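Local coordinates for protein sulfotransferase (Mus musculus, PDB 5X2B) that probably transfers sulfonate groups to acceptor molecules and holds adenosine-3'-5'-diphosphate in this structure, at residues A[156-161]-A[265-270]. Numbering follows the deposited sequence. Where two conformers were deposited one is given.
Sequences HVLSWE and EKMRNS
The carboxylate of E161 is the flat group of this contact, and S270 meets it at OE1, with its CB also 3.3 Å from E161 OE1. OG of S270 donates to the syn lone pair of E161 OE1 over 3.1 Å, while E161 OE2 takes the backbone N of V272, just beyond. With CG anti to the backbone N (chi1 -178°) and CD continuing the extended chain, E161 carries its charge off helix 153-161 and up to the start of helix 271-281. S270 is the N-cap of that helix: its OG also pairs with the N of G273, so it both gives a bond to the glutamate and receives one from the first turn. The helix end would probably help stabilise the negative charge. An alanine at E161 would probably leave the S270 hydroxyl without this acceptor and the V272 N–H without its carboxylate.

One turn back, L158 supplies the apolar half. Its CD2 lies 4.2 Å from M267 SD and also faces S270 CB, while its CD1 rests near the carbonyl oxygen of K266. The L158 and M267 side chains cross obliquely; a bend at chi3 (-66°) brings M267 CE to 4.5 Å from E161 OE1, a loose approach. F154 touches both K266 and M267, and K266 NZ forms a salt bridge with D155. H156 and W160 instead pack against Y108, toward the parallel sheet. The arrangement is a helix N-cap reinforced by a glutamate from another helix, joining the turn between helices 253-266 and 271-281 to helix 153-161 of the α/β sulfotransferase fold.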
loop_
_atom_site.group_PDB
_atom_site.type_symbol
_atom_site.label_atom_id
_atom_site.label_comp_id
_atom_site.label_asym_id
_atom_site.label_seq_id
_atom_site.Cartn_x
_atom_site.Cartn_y
_atom_site.Cartn_z
ATOM N N HIS A 156 -11.139 1.422 -3.065
ATOM C CA HIS A 156 -9.756 1.510 -3.478
ATOM C C HIS A 156 -9.471 0.467 -4.523
ATOM O O HIS A 156 -8.962 0.691 -5.626
ATOM C CB HIS A 156 -8.849 1.253 -2.292
ATOM C CG HIS A 156 -7.478 1.821 -2.493
ATOM N ND1 HIS A 156 -6.426 1.055 -2.910
ATOM C CD2 HIS A 156 -7.035 3.089 -2.404
ATOM C CE1 HIS A 156 -5.348 1.834 -3.038
ATOM N NE2 HIS A 156 -5.692 3.074 -2.730
ATOM N N VAL A 157 -9.805 -0.709 -4.125
ATOM C CA VAL A 157 -9.419 -1.851 -4.861
ATOM C C VAL A 157 -10.066 -1.797 -6.225
ATOM O O VAL A 157 -9.452 -2.112 -7.267
ATOM C CB VAL A 157 -9.945 -3.048 -4.075
ATOM C CG1 VAL A 157 -9.657 -4.335 -4.773
ATOM C CG2 VAL A 157 -9.329 -3.072 -2.718
ATOM N N LEU A 158 -11.328 -1.396 -6.226
ATOM C CA LEU A 158 -12.147 -1.511 -7.430
ATOM C C LEU A 158 -11.689 -0.576 -8.495
ATOM O O LEU A 158 -11.413 -0.946 -9.630
ATOM C CB LEU A 158 -13.605 -1.235 -7.107
ATOM C CG LEU A 158 -14.310 -2.436 -6.440
ATOM C CD1 LEU A 158 -15.769 -2.100 -5.981
ATOM C CD2 LEU A 158 -14.336 -3.681 -7.322
ATOM N N SER A 159 -11.605 0.662 -8.100
ATOM C CA SER A 159 -11.126 1.697 -8.957
ATOM C C SER A 159 -9.919 1.131 -9.627
ATOM O O SER A 159 -9.750 1.208 -10.840
ATOM C CB SER A 159 -10.735 2.910 -8.118
ATOM O OG SER A 159 -9.829 2.569 -7.063
ATOM N N TRP A 160 -9.084 0.521 -8.811
ATOM C CA TRP A 160 -7.824 0.105 -9.342
ATOM C C TRP A 160 -8.041 -1.073 -10.192
ATOM O O TRP A 160 -7.373 -1.288 -11.182
ATOM C CB TRP A 160 -6.854 -0.213 -8.228
ATOM C CG TRP A 160 -6.311 1.029 -7.774
ATOM C CD1 TRP A 160 -6.588 1.699 -6.621
ATOM C CD2 TRP A 160 -5.443 1.841 -8.503
ATOM N NE1 TRP A 160 -5.911 2.875 -6.586
ATOM C CE2 TRP A 160 -5.183 2.982 -7.747
ATOM C CE3 TRP A 160 -4.826 1.706 -9.743
ATOM C CZ2 TRP A 160 -4.352 3.980 -8.159
ATOM C CZ3 TRP A 160 -3.990 2.681 -10.161
ATOM C CH2 TRP A 160 -3.754 3.816 -9.373
ATOM N N GLU A 161 -8.988 -1.873 -9.806
ATOM C CA GLU A 161 -9.061 -3.105 -10.480
ATOM C C GLU A 161 -9.440 -2.786 -11.897
ATOM O O GLU A 161 -9.282 -3.605 -12.760
ATOM C CB GLU A 161 -10.105 -3.998 -9.844
ATOM C CG GLU A 161 -10.203 -5.369 -10.511
ATOM C CD GLU A 161 -11.101 -6.411 -9.767
ATOM O OE1 GLU A 161 -11.787 -6.035 -8.809
ATOM O OE2 GLU A 161 -11.136 -7.609 -10.130
ATOM N N GLU A 265 -21.518 -8.131 -1.726
ATOM C CA GLU A 265 -22.293 -7.077 -2.370
ATOM C C GLU A 265 -21.394 -6.149 -3.162
ATOM O O GLU A 265 -21.720 -5.756 -4.277
ATOM C CB GLU A 265 -23.038 -6.277 -1.325
ATOM C CG GLU A 265 -23.576 -4.950 -1.781
ATOM C CD GLU A 265 -24.149 -4.164 -0.615
ATOM O OE1 GLU A 265 -25.321 -4.413 -0.272
ATOM O OE2 GLU A 265 -23.435 -3.324 -0.018
ATOM N N LYS A 266 -20.258 -5.769 -2.604
ATOM C CA LYS A 266 -19.414 -4.885 -3.348
ATOM C C LYS A 266 -18.551 -5.676 -4.344
ATOM O O LYS A 266 -18.430 -5.279 -5.485
ATOM C CB LYS A 266 -18.579 -3.997 -2.416
ATOM C CG LYS A 266 -19.380 -2.971 -1.635
ATOM C CD LYS A 266 -19.481 -1.576 -2.308
ATOM C CE LYS A 266 -18.600 -0.505 -1.597
ATOM N NZ LYS A 266 -18.624 0.893 -2.249
ATOM N N MET A 267 -17.969 -6.796 -3.939
ATOM C CA MET A 267 -16.962 -7.454 -4.790
ATOM C C MET A 267 -17.590 -8.419 -5.727
ATOM O O MET A 267 -17.012 -9.480 -5.989
ATOM C CB MET A 267 -15.978 -8.224 -3.927
ATOM C CG MET A 267 -15.360 -7.345 -2.933
ATOM S SD MET A 267 -14.725 -6.019 -3.897
ATOM C CE MET A 267 -13.498 -6.941 -4.771
ATOM N N ARG A 268 -18.755 -8.040 -6.252
ATOM C CA ARG A 268 -19.645 -8.983 -6.924
ATOM C C ARG A 268 -18.828 -9.961 -7.722
ATOM O O ARG A 268 -18.542 -11.087 -7.306
ATOM C CB ARG A 268 -20.598 -8.278 -7.924
ATOM C CG ARG A 268 -21.247 -6.962 -7.506
ATOM C CD ARG A 268 -22.530 -7.164 -6.686
ATOM N NE ARG A 268 -23.734 -7.474 -7.472
ATOM C CZ ARG A 268 -24.620 -6.569 -7.902
ATOM N NH1 ARG A 268 -25.688 -6.951 -8.589
ATOM N NH2 ARG A 268 -24.450 -5.274 -7.655
ATOM N N ASN A 269 -18.445 -9.485 -8.893
ATOM C CA ASN A 269 -17.951 -10.333 -9.942
ATOM C C ASN A 269 -16.538 -9.899 -10.167
ATOM O O ASN A 269 -16.003 -10.013 -11.271
ATOM C CB ASN A 269 -18.780 -10.109 -11.200
ATOM C CG ASN A 269 -19.722 -8.919 -11.068
ATOM O OD1 ASN A 269 -19.283 -7.801 -10.841
ATOM N ND2 ASN A 269 -21.015 -9.158 -11.217
ATOM N N SER A 270 -15.945 -9.365 -9.104
ATOM C CA SER A 270 -14.551 -8.959 -9.127
ATOM C C SER A 270 -13.643 -10.189 -9.054
ATOM O O SER A 270 -13.573 -10.866 -8.053
ATOM C CB SER A 270 -14.282 -8.008 -7.973
ATOM O OG SER A 270 -13.093 -8.392 -7.342
#